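Side-chain contacts in C-domain type II peptide synthetase (Streptomyces globisporus, PDB 4ZNM), which belongs to the condensation-domain family of peptide synthetases and, as a type II member, is probably a free-standing protein with the fold of the CoA-dependent acyltransferase clan: residues A[120-123]-A[124-127]; A[142-145]-A[146-150]; A[106-109]-A[110-114]; A[163-166]-A[167-170]. One frame throughout, in Å; residues are numbered along the deposited sequence.

Contact 1: A[120-123]-A[124-127]; sequences LLNE and VEST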
ATOM      1  N   LEU A 120      17.604   2.733   8.871  1.00 24.98           N
ATOM      2  CA  LEU A 120      18.005   2.010   7.689  1.00 23.94           C
ATOM      3  C   LEU A 120      16.817   1.922   6.740  1.00 19.83           C
ATOM      4  O   LEU A 120      16.943   2.198   5.546  1.00 22.76           O
ATOM      5  CB  LEU A 120      18.529   0.620   8.052  1.00 23.44           C
ATOM      6  CG  LEU A 120      19.024  -0.200   6.866  1.00 25.54           C
ATOM      7  CD1 LEU A 120      20.154   0.554   6.115  1.00 29.01           C
ATOM      8  CD2 LEU A 120      19.488  -1.567   7.313  1.00 27.65           C
ATOM      9  N   LEU A 121      15.653   1.559   7.269  1.00 23.15           N
ATOM     10  CA  LEU A 121      14.458   1.458   6.413  1.00 21.97           C
ATOM     11  C   LEU A 121      14.237   2.783   5.640  1.00 19.53           C
ATOM     12  O   LEU A 121      14.037   2.801   4.412  1.00 21.18           O
ATOM     13  CB  LEU A 121      13.243   1.080   7.269  1.00 24.97           C
ATOM     14  CG  LEU A 121      11.887   1.015   6.574  1.00 28.54           C
ATOM     15  CD1 LEU A 121      11.925   0.085   5.383  1.00 33.27           C
ATOM     16  CD2 LEU A 121      10.807   0.574   7.536  1.00 30.17           C
ATOM     17  N   ASN A 122      14.322   3.899   6.343  1.00 26.54           N
ATOM     18  CA  ASN A 122      14.027   5.182   5.729  1.00 22.31           C
ATOM     19  C   ASN A 122      15.054   5.540   4.689  1.00 26.07           C
ATOM     20  O   ASN A 122      14.722   6.108   3.646  1.00 25.14           O
ATOM     21  CB  ASN A 122      13.996   6.289   6.775  1.00 28.96           C
ATOM     22  CG  ASN A 122      12.609   6.551   7.284  1.00 39.22           C
ATOM     23  OD1 ASN A 122      11.737   5.687   7.206  1.00 43.79           O
ATOM     24  ND2 ASN A 122      12.390   7.740   7.803  1.00 41.48           N
ATOM     25  N   GLU A 123      16.309   5.220   4.983  1.00 22.62           N
ATOM     26  CA  GLU A 123      17.384   5.531   4.049  1.00 28.96           C
ATOM     27  C   GLU A 123      17.174   4.735   2.774  1.00 20.26           C
ATOM     28  O   GLU A 123      17.282   5.273   1.680  1.00 26.85           O
ATOM     29  CB  GLU A 123      18.766   5.217   4.648  1.00 33.55           C
ATOM     30  CG  GLU A 123      19.882   5.567   3.675  1.00 42.63           C
ATOM     31  CD  GLU A 123      21.222   5.022   4.094  1.00 50.95           C
ATOM     32  OE1 GLU A 123      21.419   4.800   5.306  1.00 40.71           O
ATOM     33  OE2 GLU A 123      22.078   4.820   3.205  1.00 57.77           O
ATOM     34  N   VAL A 124      16.857   3.453   2.897  1.00 24.03           N
ATOM     35  CA  VAL A 124      16.633   2.639   1.699  1.00 19.95           C
ATOM     36  C   VAL A 124      15.455   3.218   0.911  1.00 21.87           C
ATOM     37  O   VAL A 124      15.537   3.359  -0.289  1.00 19.84           O
ATOM     38  CB  VAL A 124      16.399   1.156   2.049  1.00 17.60           C
ATOM     39  CG1 VAL A 124      15.869   0.381   0.841  1.00 20.32           C
ATOM     40  CG2 VAL A 124      17.687   0.553   2.563  1.00 18.35           C
ATOM     41  N   GLU A 125      14.393   3.635   1.597  1.00 23.47           N
ATOM     42  CA  GLU A 125      13.227   4.223   0.920  1.00 23.60           C
ATOM     43  C   GLU A 125      13.566   5.505   0.173  1.00 19.96           C
ATOM     44  O   GLU A 125      12.883   5.862  -0.774  1.00 22.63           O
ATOM     45  CB  GLU A 125      12.098   4.520   1.926  1.00 23.98           C
ATOM     46  CG  GLU A 125      10.806   4.933   1.278  1.00 33.97           C
ATOM     47  CD  GLU A 125       9.735   5.382   2.287  1.00 41.71           C
ATOM     48  OE1 GLU A 125       8.696   5.958   1.836  1.00 28.25           O
ATOM     49  OE2 GLU A 125       9.937   5.170   3.507  1.00 47.46           O
ATOM     50  N   SER A 126      14.585   6.234   0.616  1.00 21.70           N
ATOM     51  CA  SER A 126      14.984   7.423  -0.125  1.00 21.46           C
ATOM     52  C   SER A 126      15.846   7.132  -1.354  1.00 21.26           C
ATOM     53  O   SER A 126      16.149   8.052  -2.093  1.00 22.14           O
ATOM     54  CB  SER A 126      15.735   8.399   0.763  1.00 23.11           C
ATOM     55  OG  SER A 126      17.031   7.883   1.027  1.00 30.09           O
ATOM     56  N   THR A 127      16.196   5.879  -1.606  1.00 25.01           N
ATOM     57  CA  THR A 127      16.963   5.551  -2.795  1.00 26.33           C
ATOM     58  C   THR A 127      16.030   5.122  -3.928  1.00 31.06           C
ATOM     59  O   THR A 127      14.861   4.822  -3.701  1.00 26.66           O
ATOM     60  CB  THR A 127      17.990   4.446  -2.529  1.00 27.94           C
ATOM     61  OG1 THR A 127      17.323   3.196  -2.276  1.00 31.15           O
ATOM     62  CG2 THR A 127      18.864   4.830  -1.353  1.00 27.00           C
TER
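Ser126 turns its hydroxyl back onto the preceding turn: OG donates to Glu123 O at 2.7 Å, approaching with a small tilt from the carbonyl plane. The torsion explains the reach, since OG stands between the backbone N and the carbonyl carbon (chi1 73°) and so faces the preceding residues. Ser126 N bonds Asn122 O at 3.0 Å and adds a weak bond to the same Glu123 O, which also has Thr127 CG2 beside it at 3.4 Å. One residue on, Thr127 repeats the manoeuvre. Its OG1 donates to Val124 O at 2.7 Å, in the carbonyl plane on a lone pair, while Thr127 N reaches that oxygen at 2.9 Å. Two hydroxyls thus close off carbonyls near the C-terminal end of a helix, where regular backbone donors run out.

Behind this end the turn is ordinary helix, with Val124 N on Leu120 O at 2.9 Å. On the apolar side, Leu120 CD1 meets Val124 CG2 loosely at 4.3 Å. On another side Asn122 and Glu125 run alongside each other in the same direction, amide and carboxylate planes 83° apart. Arg396 probably fixes that pairing: it bonds Asn122 OD1 and forms a salt bridge with Glu125 OE2, which Arg246 shares, while Glu125 OE1 accepts from Ser404 N.

Helix 110-125 is the crossover of the beta-alpha-beta unit that leads from strand 101-104 to strand 137-143. It lies on the sheet with Leu121 against Val49 and Ala51 of strand 47-55, and Val124 against Val152 and Ile154 of strand 148-156.

Contact 2: A[142-145]-A[146-150]; sequences GRFD and QKDAV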
ATOM      1  N   GLY A 142      21.094  -5.069   7.585  1.00 19.04           N
ATOM      2  CA  GLY A 142      21.805  -4.374   8.640  1.00 21.75           C
ATOM      3  C   GLY A 142      22.014  -5.262   9.856  1.00 19.84           C
ATOM      4  O   GLY A 142      21.058  -5.621  10.523  1.00 17.84           O
ATOM      5  N   ARG A 143      23.253  -5.623  10.159  1.00 18.68           N
ATOM      6  CA  ARG A 143      23.496  -6.561  11.278  1.00 18.90           C
ATOM      7  C   ARG A 143      23.938  -5.813  12.488  1.00 19.77           C
ATOM      8  O   ARG A 143      24.821  -4.982  12.412  1.00 24.99           O
ATOM      9  CB  ARG A 143      24.532  -7.589  10.893  1.00 18.85           C
ATOM     10  CG  ARG A 143      24.190  -8.323   9.600  1.00 21.49           C
ATOM     11  CD  ARG A 143      25.115  -9.501   9.372  1.00 21.02           C
ATOM     12  NE  ARG A 143      24.793 -10.585  10.270  1.00 28.11           N
ATOM     13  CZ  ARG A 143      25.388 -11.775  10.262  1.00 28.77           C
ATOM     14  NH1 ARG A 143      26.347 -12.053   9.381  1.00 24.89           N
ATOM     15  NH2 ARG A 143      25.026 -12.688  11.144  1.00 26.42           N
ATOM     16  N   PHE A 144      23.347  -6.126  13.627  1.00 24.03           N
ATOM     17  CA  PHE A 144      23.847  -5.610  14.891  1.00 23.73           C
ATOM     18  C   PHE A 144      24.967  -6.462  15.472  1.00 23.23           C
ATOM     19  O   PHE A 144      25.966  -5.942  15.987  1.00 23.65           O
ATOM     20  CB  PHE A 144      22.706  -5.522  15.884  1.00 22.89           C
ATOM     21  CG  PHE A 144      21.577  -4.649  15.402  1.00 23.57           C
ATOM     22  CD1 PHE A 144      21.715  -3.270  15.358  1.00 25.64           C
ATOM     23  CD2 PHE A 144      20.381  -5.206  14.998  1.00 28.80           C
ATOM     24  CE1 PHE A 144      20.663  -2.468  14.924  1.00 27.76           C
ATOM     25  CE2 PHE A 144      19.341  -4.408  14.579  1.00 32.45           C
ATOM     26  CZ  PHE A 144      19.487  -3.039  14.536  1.00 30.48           C
ATOM     27  N   ASP A 145      24.763  -7.765  15.439  1.00 24.30           N
ATOM     28  CA  ASP A 145      25.729  -8.721  15.984  1.00 24.90           C
ATOM     29  C   ASP A 145      25.431 -10.037  15.280  1.00 25.26           C
ATOM     30  O   ASP A 145      24.671 -10.048  14.291  1.00 22.57           O
ATOM     31  CB  ASP A 145      25.652  -8.803  17.513  1.00 25.11           C
ATOM     32  CG  ASP A 145      24.292  -9.267  18.025  1.00 31.82           C
ATOM     33  OD1 ASP A 145      23.655 -10.092  17.336  1.00 30.43           O
ATOM     34  OD2 ASP A 145      23.871  -8.833  19.132  1.00 37.30           O
ATOM     35  N   GLN A 146      26.045 -11.126  15.723  1.00 21.78           N
ATOM     36  CA  GLN A 146      26.017 -12.375  14.957  1.00 24.18           C
ATOM     37  C   GLN A 146      24.632 -13.035  14.993  1.00 26.96           C
ATOM     38  O   GLN A 146      24.378 -13.996  14.261  1.00 27.80           O
ATOM     39  CB  GLN A 146      27.095 -13.345  15.474  1.00 36.22           C
ATOM     40  CG  GLN A 146      28.513 -12.973  15.041  1.00 33.36           C
ATOM     41  CD  GLN A 146      28.694 -13.056  13.523  1.00 40.43           C
ATOM     42  OE1 GLN A 146      28.614 -14.128  12.928  1.00 44.50           O
ATOM     43  NE2 GLN A 146      28.895 -11.915  12.895  1.00 43.10           N
ATOM     44  N   LYS A 147      23.729 -12.523  15.817  1.00 20.22           N
ATOM     45  CA  LYS A 147      22.403 -13.154  15.930  1.00 22.51           C
ATOM     46  C   LYS A 147      21.218 -12.181  15.882  1.00 23.91           C
ATOM     47  O   LYS A 147      20.059 -12.606  16.029  1.00 20.02           O
ATOM     48  CB  LYS A 147      22.330 -13.978  17.237  1.00 29.26           C
ATOM     49  CG  LYS A 147      22.596 -13.173  18.486  1.00 47.63           C
ATOM     50  CD  LYS A 147      22.597 -14.049  19.742  1.00 70.99           C
ATOM     51  CE  LYS A 147      22.934 -13.238  20.982  1.00 83.26           C
ATOM     52  NZ  LYS A 147      24.294 -12.641  20.906  1.00 83.90           N
ATOM     53  N   ASP A 148      21.489 -10.888  15.666  1.00 28.75           N
ATOM     54  CA  ASP A 148      20.407  -9.905  15.502  1.00 23.43           C
ATOM     55  C   ASP A 148      20.637  -8.990  14.289  1.00 21.53           C
ATOM     56  O   ASP A 148      21.735  -8.492  14.103  1.00 23.67           O
ATOM     57  CB  ASP A 148      20.303  -9.111  16.793  1.00 24.48           C
ATOM     58  CG  ASP A 148      19.038  -8.277  16.898  1.00 30.67           C
ATOM     59  OD1 ASP A 148      18.087  -8.448  16.096  1.00 28.38           O
ATOM     60  OD2 ASP A 148      19.006  -7.447  17.833  1.00 32.25           O
ATOM     61  N   ALA A 149      19.605  -8.777  13.461  1.00 18.50           N
ATOM     62  CA  ALA A 149      19.751  -7.980  12.240  1.00 21.86           C
ATOM     63  C   ALA A 149      18.394  -7.452  11.802  1.00 22.53           C
ATOM     64  O   ALA A 149      17.348  -7.920  12.286  1.00 19.14           O
ATOM     65  CB  ALA A 149      20.352  -8.805  11.114  1.00 22.57           C
ATOM     66  N   VAL A 150      18.439  -6.471  10.910  1.00 20.31           N
ATOM     67  CA  VAL A 150      17.266  -5.960  10.225  1.00 17.42           C
ATOM     68  C   VAL A 150      17.448  -6.178   8.712  1.00 20.83           C
ATOM     69  O   VAL A 150      18.447  -5.757   8.152  1.00 21.91           O
ATOM     70  CB  VAL A 150      17.058  -4.464  10.536  1.00 26.09           C
ATOM     71  CG1 VAL A 150      15.862  -3.892   9.717  1.00 27.72           C
ATOM     72  CG2 VAL A 150      16.819  -4.279  11.992  1.00 29.49           C
TER
HETATM   73  O   HOH W   1      25.807 -15.334  12.225  1.00 32.66           O
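Asp145 OD1 is gripped by two backbone N-H groups of the turn that follows it. Lys147 N donates at 2.9 Å, on the anti side and 24° out of the carboxylate plane, an Asx turn; Asp148 N adds a weak, bent bond at 2.8 Å. Holding CG between the backbone N and the carbonyl carbon (chi1 61°) curls the carboxylate over the turn. The hairpin is then zipped by Phe144 N to Asp148 O at 2.9 Å and by the paired bonds of Gly142 and Val150.

The Phe144 ring crosses Val150 at a slant, CE2 to CG2 3.6 Å, and its CD2 rests 3.9 Å from Asp148 CG. The Arg143 guanidinium has Gln146 NE2 over one face, while a water in its plane accepts from NH2 at 3.0 Å and donates to Gln146 O and OE1. Arg143 NH1 has Glu60 for a salt bridge.

Asp145 OD2 and Asp148 OD2 approach to 5.2 Å, and both form salt bridges with Arg113 NH1, Asp148 also with Arg53. That shared cation probably offsets the mutual repulsion of the carboxylates and favours both staying ionised.

Contact 3: A[106-109]-A[110-114]; sequences GDVD and ESERV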
ATOM      1  N   GLY A 106      26.016  -1.927  14.285  1.00 25.48           N
ATOM      2  CA  GLY A 106      26.654  -1.727  15.563  1.00 32.08           C
ATOM      3  C   GLY A 106      26.040  -2.567  16.658  1.00 30.62           C
ATOM      4  O   GLY A 106      24.849  -2.813  16.671  1.00 23.40           O
ATOM      5  N   ASP A 107      26.866  -3.010  17.590  1.00 30.36           N
ATOM      6  CA  ASP A 107      26.374  -3.797  18.723  1.00 41.37           C
ATOM      7  C   ASP A 107      25.866  -2.846  19.797  1.00 38.21           C
ATOM      8  O   ASP A 107      26.580  -2.554  20.738  1.00 37.81           O
ATOM      9  CB  ASP A 107      27.480  -4.694  19.277  1.00 45.97           C
ATOM     10  CG  ASP A 107      26.971  -5.692  20.318  1.00 50.27           C
ATOM     11  OD1 ASP A 107      25.875  -5.476  20.876  1.00 46.69           O
ATOM     12  OD2 ASP A 107      27.682  -6.687  20.586  1.00 53.12           O
ATOM     13  N   VAL A 108      24.635  -2.368  19.653  1.00 32.69           N
ATOM     14  CA  VAL A 108      24.116  -1.347  20.559  1.00 34.53           C
ATOM     15  C   VAL A 108      22.916  -1.866  21.361  1.00 32.84           C
ATOM     16  O   VAL A 108      22.395  -2.942  21.086  1.00 38.81           O
ATOM     17  CB  VAL A 108      23.744  -0.082  19.776  1.00 27.17           C
ATOM     18  CG1 VAL A 108      24.989   0.593  19.219  1.00 66.97           C
ATOM     19  CG2 VAL A 108      22.750  -0.414  18.639  1.00 35.62           C
ATOM     20  N   ASP A 109      22.474  -1.095  22.346  1.00 37.30           N
ATOM     21  CA  ASP A 109      21.395  -1.541  23.244  1.00 38.58           C
ATOM     22  C   ASP A 109      20.052  -1.564  22.491  1.00 32.58           C
ATOM     23  O   ASP A 109      19.925  -0.973  21.403  1.00 31.63           O
ATOM     24  CB  ASP A 109      21.346  -0.652  24.503  1.00 57.15           C
ATOM     25  CG  ASP A 109      20.999   0.793  24.201  1.00 80.04           C
ATOM     26  OD1 ASP A 109      20.094   1.036  23.376  1.00 82.66           O
ATOM     27  OD2 ASP A 109      21.623   1.691  24.813  1.00 89.18           O
ATOM     28  N   GLU A 110      19.055  -2.255  23.034  1.00 39.87           N
ATOM     29  CA  GLU A 110      17.845  -2.567  22.258  1.00 40.07           C
ATOM     30  C   GLU A 110      17.160  -1.338  21.667  1.00 40.82           C
ATOM     31  O   GLU A 110      16.799  -1.327  20.471  1.00 48.25           O
ATOM     32  CB  GLU A 110      16.841  -3.341  23.124  1.00 49.11           C
ATOM     33  CG  GLU A 110      15.486  -3.642  22.417  1.00 49.48           C
ATOM     34  CD  GLU A 110      15.652  -4.379  21.080  1.00 43.88           C
ATOM     35  OE1 GLU A 110      16.710  -5.020  20.895  1.00 46.39           O
ATOM     36  OE2 GLU A 110      14.739  -4.316  20.209  1.00 39.18           O
ATOM     37  N   SER A 111      16.944  -0.299  22.473  1.00 39.17           N
ATOM     38  CA  SER A 111      16.242   0.877  21.943  1.00 42.72           C
ATOM     39  C   SER A 111      17.034   1.492  20.772  1.00 46.54           C
ATOM     40  O   SER A 111      16.464   2.002  19.805  1.00 43.42           O
ATOM     41  CB  SER A 111      15.990   1.927  23.021  1.00 49.66           C
ATOM     42  OG  SER A 111      17.196   2.454  23.532  1.00 61.96           O
ATOM     43  N   GLU A 112      18.351   1.441  20.844  1.00 44.45           N
ATOM     44  CA  GLU A 112      19.132   2.002  19.763  1.00 40.70           C
ATOM     45  C   GLU A 112      19.013   1.133  18.497  1.00 42.18           C
ATOM     46  O   GLU A 112      19.108   1.657  17.379  1.00 43.70           O
ATOM     47  CB  GLU A 112      20.585   2.158  20.192  1.00 44.54           C
ATOM     48  CG  GLU A 112      21.466   2.884  19.176  1.00 58.21           C
ATOM     49  CD  GLU A 112      21.023   4.321  18.929  1.00 68.11           C
ATOM     50  OE1 GLU A 112      20.351   4.913  19.806  1.00 70.26           O
ATOM     51  OE2 GLU A 112      21.341   4.853  17.844  1.00 74.84           O
ATOM     52  N   ARG A 113      18.780  -0.172  18.675  1.00 37.46           N
ATOM     53  CA  ARG A 113      18.562  -1.104  17.552  1.00 32.26           C
ATOM     54  C   ARG A 113      17.264  -0.858  16.759  1.00 32.33           C
ATOM     55  O   ARG A 113      17.259  -0.918  15.523  1.00 27.69           O
ATOM     56  CB  ARG A 113      18.582  -2.546  18.066  1.00 29.82           C
ATOM     57  CG  ARG A 113      20.008  -2.985  18.464  1.00 31.02           C
ATOM     58  CD  ARG A 113      20.166  -4.448  18.756  1.00 29.90           C
ATOM     59  NE  ARG A 113      21.456  -4.670  19.432  1.00 27.87           N
ATOM     60  CZ  ARG A 113      22.063  -5.844  19.524  1.00 29.74           C
ATOM     61  NH1 ARG A 113      21.483  -6.934  19.038  1.00 30.37           N
ATOM     62  NH2 ARG A 113      23.254  -5.934  20.107  1.00 35.71           N
ATOM     63  N   VAL A 114      16.168  -0.596  17.460  1.00 30.77           N
ATOM     64  CA  VAL A 114      14.882  -0.361  16.799  1.00 39.44           C
ATOM     65  C   VAL A 114      14.990   0.917  15.970  1.00 39.68           C
ATOM     66  O   VAL A 114      14.461   1.033  14.859  1.00 31.41           O
ATOM     67  CB  VAL A 114      13.751  -0.235  17.803  1.00 49.51           C
ATOM     68  CG1 VAL A 114      12.408  -0.221  17.080  1.00 51.84           C
ATOM     69  CG2 VAL A 114      13.808  -1.365  18.817  1.00 63.51           C
TER
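Arg113 reaches back from the first turn of its helix to take hold of the loop before it. CG lies anti to the carbonyl carbon and beside the backbone N (chi1 -72°), and the chain then runs extended to NE, which carries the guanidinium past the helix start. NE donates to Val108 O at 2.6 Å, a short bond tilted a little out of the guanidinium plane; NH2 adds a weak one to the same oxygen. At the edge of the group, NH2 also makes a salt bridge with Asp107 OD1 at 2.8 Å. The two side chains lie alongside, pointing the same way, with their planes 70° apart. Asp107 is itself the centre of an inverse gamma turn.

Asp109 is the N-cap. A chi1 of 64° brings its carboxylate over the first turn of the helix, and OD1 accepts from Glu112 N at 3.1 Å nearly along its C-O axis. Ser111 OG donates to the same OD1 at 3.2 Å, from above the carboxylate plane. With two donors on one oxygen, and the positive end of the helix dipole nearby, the ionised form is probably favoured.

Val108 covers the flank obliquely, its CG2 touching Glu112 CG at 3.6 Å, before the glutamate bends away to salt bridges with Arg115 and Arg116.

This is where the loop after strand 101-104 becomes helix 110-125, at the surface. Strand 47-55 lies next to the first turn: Arg53 packs on Arg113 and Val114 and forms a salt bridge with Glu110.

Contact 4: A[163-166]-A[167-170]; sequences WAMH and VIAR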
ATOM      1  N   TRP A 163       0.933  -7.303  -0.000  1.00 21.40           N
ATOM      2  CA  TRP A 163       0.739  -8.751   0.136  1.00 20.00           C
ATOM      3  C   TRP A 163       1.896  -9.488  -0.533  1.00 22.84           C
ATOM      4  O   TRP A 163       2.454 -10.463   0.015  1.00 22.13           O
ATOM      5  CB  TRP A 163      -0.623  -9.168  -0.460  1.00 20.62           C
ATOM      6  CG  TRP A 163      -0.922 -10.643  -0.433  1.00 29.99           C
ATOM      7  CD1 TRP A 163      -0.330 -11.602  -1.172  1.00 34.49           C
ATOM      8  CD2 TRP A 163      -1.932 -11.304   0.344  1.00 62.53           C
ATOM      9  NE1 TRP A 163      -0.885 -12.820  -0.904  1.00 43.66           N
ATOM     10  CE2 TRP A 163      -1.871 -12.668   0.024  1.00 64.94           C
ATOM     11  CE3 TRP A 163      -2.865 -10.875   1.287  1.00 95.36           C
ATOM     12  CZ2 TRP A 163      -2.713 -13.612   0.605  1.00 84.25           C
ATOM     13  CZ3 TRP A 163      -3.699 -11.811   1.868  1.00 99.12           C
ATOM     14  CH2 TRP A 163      -3.616 -13.167   1.526  1.00 96.20           C
ATOM     15  N   ALA A 164       2.314  -8.987  -1.688  1.00 19.09           N
ATOM     16  CA  ALA A 164       3.450  -9.581  -2.398  1.00 18.23           C
ATOM     17  C   ALA A 164       4.735  -9.514  -1.587  1.00 17.54           C
ATOM     18  O   ALA A 164       5.551 -10.421  -1.663  1.00 18.55           O
ATOM     19  CB  ALA A 164       3.670  -8.891  -3.766  1.00 25.00           C
HETATM   20  N   MSE A 165       4.929  -8.430  -0.839  1.00 15.71           N
HETATM   21  CA  MSE A 165       6.149  -8.258  -0.037  1.00 18.69           C
HETATM   22  C   MSE A 165       6.161  -9.308   1.108  1.00 18.33           C
HETATM   23  O   MSE A 165       7.184  -9.870   1.446  1.00 17.36           O
HETATM   24  CB  MSE A 165       6.237  -6.845   0.550  1.00 20.02           C
HETATM   25  CG  MSE A 165       6.539  -5.746  -0.446  1.00 80.57           C
HETATM   26 SE   MSE A 165       8.306  -5.873  -1.213  1.00100.66          SE
HETATM   27  CE  MSE A 165       9.344  -5.985   0.408  1.00160.78           C
ATOM     28  N   HIS A 166       5.008  -9.571   1.677  1.00 19.81           N
ATOM     29  CA  HIS A 166       4.893 -10.630   2.693  1.00 19.60           C
ATOM     30  C   HIS A 166       5.293 -11.980   2.058  1.00 26.72           C
ATOM     31  O   HIS A 166       6.105 -12.715   2.633  1.00 26.81           O
ATOM     32  CB  HIS A 166       3.501 -10.655   3.261  1.00 22.35           C
ATOM     33  CG  HIS A 166       3.216 -11.853   4.102  1.00 36.82           C
ATOM     34  ND1 HIS A 166       3.187 -11.804   5.481  1.00 47.07           N
ATOM     35  CD2 HIS A 166       2.951 -13.143   3.764  1.00 42.78           C
ATOM     36  CE1 HIS A 166       2.912 -13.008   5.956  1.00 48.58           C
ATOM     37  NE2 HIS A 166       2.769 -13.839   4.935  1.00 42.97           N
ATOM     38  N   VAL A 167       4.790 -12.273   0.855  1.00 23.34           N
ATOM     39  CA  VAL A 167       5.134 -13.507   0.134  1.00 18.94           C
ATOM     40  C   VAL A 167       6.643 -13.588  -0.173  1.00 18.81           C
ATOM     41  O   VAL A 167       7.268 -14.651  -0.008  1.00 21.50           O
ATOM     42  CB  VAL A 167       4.302 -13.647  -1.164  1.00 23.89           C
ATOM     43  CG1 VAL A 167       4.816 -14.825  -2.031  1.00 21.96           C
ATOM     44  CG2 VAL A 167       2.798 -13.877  -0.833  1.00 21.55           C
ATOM     45  N   ILE A 168       7.251 -12.479  -0.592  1.00 19.07           N
ATOM     46  CA  ILE A 168       8.662 -12.465  -0.965  1.00 17.66           C
ATOM     47  C   ILE A 168       9.547 -12.823   0.240  1.00 19.19           C
ATOM     48  O   ILE A 168      10.539 -13.551   0.124  1.00 21.85           O
ATOM     49  CB  ILE A 168       9.045 -11.107  -1.529  1.00 19.14           C
ATOM     50  CG1 ILE A 168       8.362 -10.894  -2.893  1.00 20.25           C
ATOM     51  CG2 ILE A 168      10.591 -10.970  -1.669  1.00 22.25           C
ATOM     52  CD1 ILE A 168       8.442  -9.442  -3.385  1.00 22.73           C
ATOM     53  N   ALA A 169       9.196 -12.262   1.389  1.00 17.92           N
ATOM     54  CA  ALA A 169       9.950 -12.460   2.603  1.00 23.56           C
ATOM     55  C   ALA A 169       9.806 -13.919   3.037  1.00 28.04           C
ATOM     56  O   ALA A 169      10.791 -14.566   3.407  1.00 21.67           O
ATOM     57  CB  ALA A 169       9.479 -11.501   3.689  1.00 23.11           C
ATOM     58  N   ARG A 170       8.593 -14.456   2.922  1.00 20.72           N
ATOM     59  CA  ARG A 170       8.350 -15.833   3.357  1.00 19.19           C
ATOM     60  C   ARG A 170       9.122 -16.788   2.473  1.00 21.24           C
ATOM     61  O   ARG A 170       9.822 -17.692   2.962  1.00 20.65           O
ATOM     62  CB  ARG A 170       6.871 -16.205   3.346  1.00 25.13           C
ATOM     63  CG  ARG A 170       6.692 -17.687   3.719  1.00 30.86           C
ATOM     64  CD  ARG A 170       5.521 -18.318   3.140  1.00 53.79           C
ATOM     65  NE  ARG A 170       5.492 -18.307   1.684  1.00 57.01           N
ATOM     66  CZ  ARG A 170       4.434 -18.733   1.007  1.00 49.06           C
ATOM     67  NH1 ARG A 170       3.402 -19.198   1.690  1.00 52.38           N
ATOM     68  NH2 ARG A 170       4.392 -18.705  -0.328  1.00 35.21           N
TER
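Trp163 and Val167, one turn apart on helix 162-180, supply one of two apolar contacts. The indole crosses Val167 at a slant, with NE1 and CD1 both near CG2, the former at 3.8 Å. CG of the tryptophan is anti to its backbone N (chi1 178°), which lays the ring along the helix flank, where it also meets the nearly parallel ring of His375. In the second pair, the selenium of Met165, a selenomethionine, lies 4.2 Å from Ile168 CD1. This methionine chain is bent at both of its outer torsions, and it covers Ile48 and Trp52 of strand 47-55.

Carbon against oxygen is a closer kind of packing here. Ile168 CG1 sits 3.1 Å from Ala164 O, and Val167 CG2 is 3.5 Å from Trp163 O, so branched side chains shelter carbonyls that the helix already uses.

The backbone bonds are regular helical ones: Val167 N to Trp163 O at 3.1 Å, Ile168 N to Ala164 O at 2.9 Å, and likewise Ala169 to Met165 and Arg170 to His166. Ala164 N donates to Asp161 OD1, the aspartate closing the His-His-x-x-x-Asp signature of condensation domains.

Two polar side chains look outward from the turn. Trp163 NE1 donates to Glu304 O, and Arg170 turns away from His166 to form a salt bridge with Asp305.

Cohesion inside the turn is therefore carried by backbone bonds and apolar contact, while the Trp163 indole and the Arg170 guanidinium tie the helix to Glu304 and Asp305; for the indole N-H, a backbone carbonyl satisfies the donor.

Overall arrangement
Along the chain the order is contact 3, contact 1, contact 2, contact 4, all within the condensation domain. Contacts 3 and 1 mark the start and the end of helix 110-125, their centres 18 Å apart. Contact 2 lies at the turn of the hairpin of strands 137-143 and 148-156; its centre lies only 10 Å from that of contact 3, and the two touch directly. Contact 1 also grazes contact 2, through Leu120 and Gly142. Contact 4, on helix 162-180, touches none of the others, its centre 19 Å from that of contact 1. Both helices pack on strands 47-55 and 148-156 of the six-stranded sheet, against alternate residues and hence opposite faces, so the sheet is sandwiched between the two helices.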